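Local coordinates for protein Syntaxin1 (Monosiga brevicollis, PDB 2XHE) that probably acts as a SNAP receptor of the syntaxin family, binding other SNARE proteins in membrane transport, at residues Asp45-Val50 and Leu133-Ser138. Sequence-based numbering, arbitrary orientation.
Sequences DFFNRV and LRIRQS
Phe46 and Arg136 make the largest contact between segments 45-50 and 133-138, which lie on helices 44-72 and 131-171. The ring reaches across to the second helix, and Arg136 runs back past it in the opposite direction. The Arg136 methylene CG lies over one ring face as a CH-pi contact, 4.3 Å from the ring centroid and 16° off the normal. The far end of the ring meets the backbone: CZ of Phe46 is 3.7 Å from CA of Arg136. With CG anti to the backbone N (chi1 169°), Phe46 sends its ring toward helix 131-171.

The guanidinium of Arg136 also touches the ring. CD1 of Phe46 sits over one of its faces, 4.0 Å from Arg136 NH1. The two planes are tilted, so this is not a flat stack. NH1 is hydrogen-bonded to OD1 of Asn115.

The apolar packing centres on Ile135. Its CG2 methyl lies 4.1 Å from CE2 of Phe46 and 4.0 Å from CZ of Phe47, touching both rings. Ile111 of helix 80-116 packs on Phe46 and Arg136, and an aromatic side chain on the chain of another protein in the assembly meets the Phe47 ring.

Without this ring, as with an alanine at Phe46, Arg136 CG and the Ile135 methyl would probably lose their cover and a gap would open between the two segments.

The local axes run nearly parallel, 14° apart and 11.7 Å at closest approach. No hydrogen bond links the segments; long side chains bridge them. Helices 44-72, 80-116 and 131-171 are consistent with the three-helix Habc bundle of syntaxins. The chemistry implies cohesion by apolar and CH-pi packing, with the arginine's charged end directed to a polar partner.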
loop_
_atom_site.group_PDB
_atom_site.type_symbol
_atom_site.label_atom_id
_atom_site.label_comp_id
_atom_site.label_asym_id
_atom_site.label_seq_id
_atom_site.Cartn_x
_atom_site.Cartn_y
_atom_site.Cartn_z
ATOM N N ASP B 45 29.955 -16.252 9.305
ATOM C CA ASP B 45 30.546 -15.695 8.097
ATOM C C ASP B 45 29.522 -14.924 7.280
ATOM O O ASP B 45 29.837 -13.871 6.729
ATOM C CB ASP B 45 31.205 -16.769 7.235
ATOM C CG ASP B 45 32.191 -16.180 6.233
ATOM O OD1 ASP B 45 32.396 -14.942 6.240
ATOM O OD2 ASP B 45 32.772 -16.953 5.442
ATOM N N PHE B 46 28.299 -15.451 7.198
ATOM C CA PHE B 46 27.230 -14.795 6.442
ATOM C C PHE B 46 26.900 -13.378 6.944
ATOM O O PHE B 46 26.945 -12.411 6.172
ATOM C CB PHE B 46 25.971 -15.664 6.405
ATOM C CG PHE B 46 24.757 -14.947 5.883
ATOM C CD1 PHE B 46 24.544 -14.815 4.522
ATOM C CD2 PHE B 46 23.832 -14.397 6.757
ATOM C CE1 PHE B 46 23.431 -14.151 4.040
ATOM C CE2 PHE B 46 22.721 -13.733 6.282
ATOM C CZ PHE B 46 22.519 -13.610 4.922
ATOM N N PHE B 47 26.573 -13.242 8.225
ATOM C CA PHE B 47 26.242 -11.918 8.756
ATOM C C PHE B 47 27.405 -10.940 8.611
ATOM O O PHE B 47 27.217 -9.714 8.612
ATOM C CB PHE B 47 25.749 -12.004 10.196
ATOM C CG PHE B 47 24.377 -12.575 10.314
ATOM C CD1 PHE B 47 23.262 -11.752 10.230
ATOM C CD2 PHE B 47 24.191 -13.940 10.475
ATOM C CE1 PHE B 47 21.992 -12.273 10.330
ATOM C CE2 PHE B 47 22.925 -14.468 10.577
ATOM C CZ PHE B 47 21.820 -13.630 10.506
ATOM N N ASN B 48 28.601 -11.511 8.480
ATOM C CA ASN B 48 29.809 -10.788 8.133
ATOM C C ASN B 48 29.724 -10.143 6.750
ATOM O O ASN B 48 29.991 -8.947 6.591
ATOM C CB ASN B 48 30.959 -11.776 8.130
ATOM C CG ASN B 48 32.054 -11.398 9.079
ATOM O OD1 ASN B 48 31.803 -11.061 10.240
ATOM N ND2 ASN B 48 33.292 -11.469 8.598
ATOM N N ARG B 49 29.368 -10.943 5.743
ATOM C CA ARG B 49 29.280 -10.435 4.382
ATOM C C ARG B 49 28.240 -9.326 4.287
ATOM O O ARG B 49 28.466 -8.311 3.623
ATOM C CB ARG B 49 28.916 -11.527 3.371
ATOM C CG ARG B 49 29.425 -12.921 3.662
ATOM C CD ARG B 49 29.371 -13.749 2.387
ATOM N NE ARG B 49 30.505 -13.428 1.534
ATOM C CZ ARG B 49 31.634 -14.130 1.532
ATOM N NH1 ARG B 49 31.732 -15.197 2.318
ATOM N NH2 ARG B 49 32.653 -13.783 0.746
ATOM N N VAL B 50 27.088 -9.505 4.925
ATOM C CA VAL B 50 26.060 -8.486 4.758
ATOM C C VAL B 50 26.384 -7.195 5.518
ATOM O O VAL B 50 26.108 -6.097 5.021
ATOM C CB VAL B 50 24.591 -9.012 4.919
ATOM C CG1 VAL B 50 24.328 -10.143 3.926
ATOM C CG2 VAL B 50 24.290 -9.466 6.318
ATOM N N LEU B 133 17.658 -20.279 5.621
ATOM C CA LEU B 133 17.506 -19.961 4.204
ATOM C C LEU B 133 16.559 -18.777 3.963
ATOM O O LEU B 133 16.774 -17.981 3.044
ATOM C CB LEU B 133 17.069 -21.206 3.414
ATOM C CG LEU B 133 16.823 -21.037 1.913
ATOM C CD1 LEU B 133 18.028 -20.442 1.225
ATOM C CD2 LEU B 133 16.466 -22.364 1.287
ATOM N N ARG B 134 15.524 -18.656 4.790
ATOM C CA ARG B 134 14.620 -17.512 4.711
ATOM C C ARG B 134 15.369 -16.194 4.917
ATOM O O ARG B 134 15.231 -15.264 4.113
ATOM C CB ARG B 134 13.489 -17.645 5.730
ATOM C CG ARG B 134 12.432 -18.686 5.368
ATOM C CD ARG B 134 11.414 -18.836 6.491
ATOM N NE ARG B 134 10.873 -17.538 6.886
ATOM C CZ ARG B 134 10.504 -17.229 8.124
ATOM N NH1 ARG B 134 10.619 -18.126 9.096
ATOM N NH2 ARG B 134 10.031 -16.019 8.391
ATOM N N ILE B 135 16.157 -16.128 5.995
ATOM C CA ILE B 135 16.987 -14.968 6.310
ATOM C C ILE B 135 17.973 -14.667 5.192
ATOM O O ILE B 135 18.098 -13.528 4.750
ATOM C CB ILE B 135 17.761 -15.177 7.627
ATOM C CG1 ILE B 135 16.822 -15.015 8.821
ATOM C CG2 ILE B 135 18.924 -14.197 7.748
ATOM C CD1 ILE B 135 17.327 -15.654 10.089
ATOM N N ARG B 136 18.673 -15.694 4.731
ATOM C CA ARG B 136 19.616 -15.522 3.635
ATOM C C ARG B 136 18.944 -14.897 2.411
ATOM O O ARG B 136 19.493 -13.992 1.782
ATOM C CB ARG B 136 20.244 -16.866 3.257
ATOM C CG ARG B 136 21.067 -17.517 4.361
ATOM C CD ARG B 136 21.573 -18.893 3.939
ATOM N NE ARG B 136 22.941 -19.105 4.394
ATOM C CZ ARG B 136 24.018 -18.747 3.705
ATOM N NH1 ARG B 136 23.880 -18.174 2.518
ATOM N NH2 ARG B 136 25.228 -18.961 4.208
ATOM N N GLN B 137 17.751 -15.385 2.080
ATOM C CA GLN B 137 17.030 -14.917 0.901
ATOM C C GLN B 137 16.542 -13.476 1.011
ATOM O O GLN B 137 16.647 -12.722 0.047
ATOM C CB GLN B 137 15.876 -15.856 0.562
ATOM C CG GLN B 137 16.331 -17.143 -0.105
ATOM C CD GLN B 137 15.215 -18.160 -0.269
ATOM O OE1 GLN B 137 14.123 -18.008 0.289
ATOM N NE2 GLN B 137 15.494 -19.214 -1.030
ATOM N N SER B 138 16.027 -13.080 2.173
ATOM C CA SER B 138 15.603 -11.691 2.338
ATOM C C SER B 138 16.781 -10.721 2.389
ATOM O O SER B 138 16.685 -9.608 1.873
ATOM C CB SER B 138 14.673 -11.504 3.536
ATOM O OG SER B 138 15.178 -12.155 4.674
#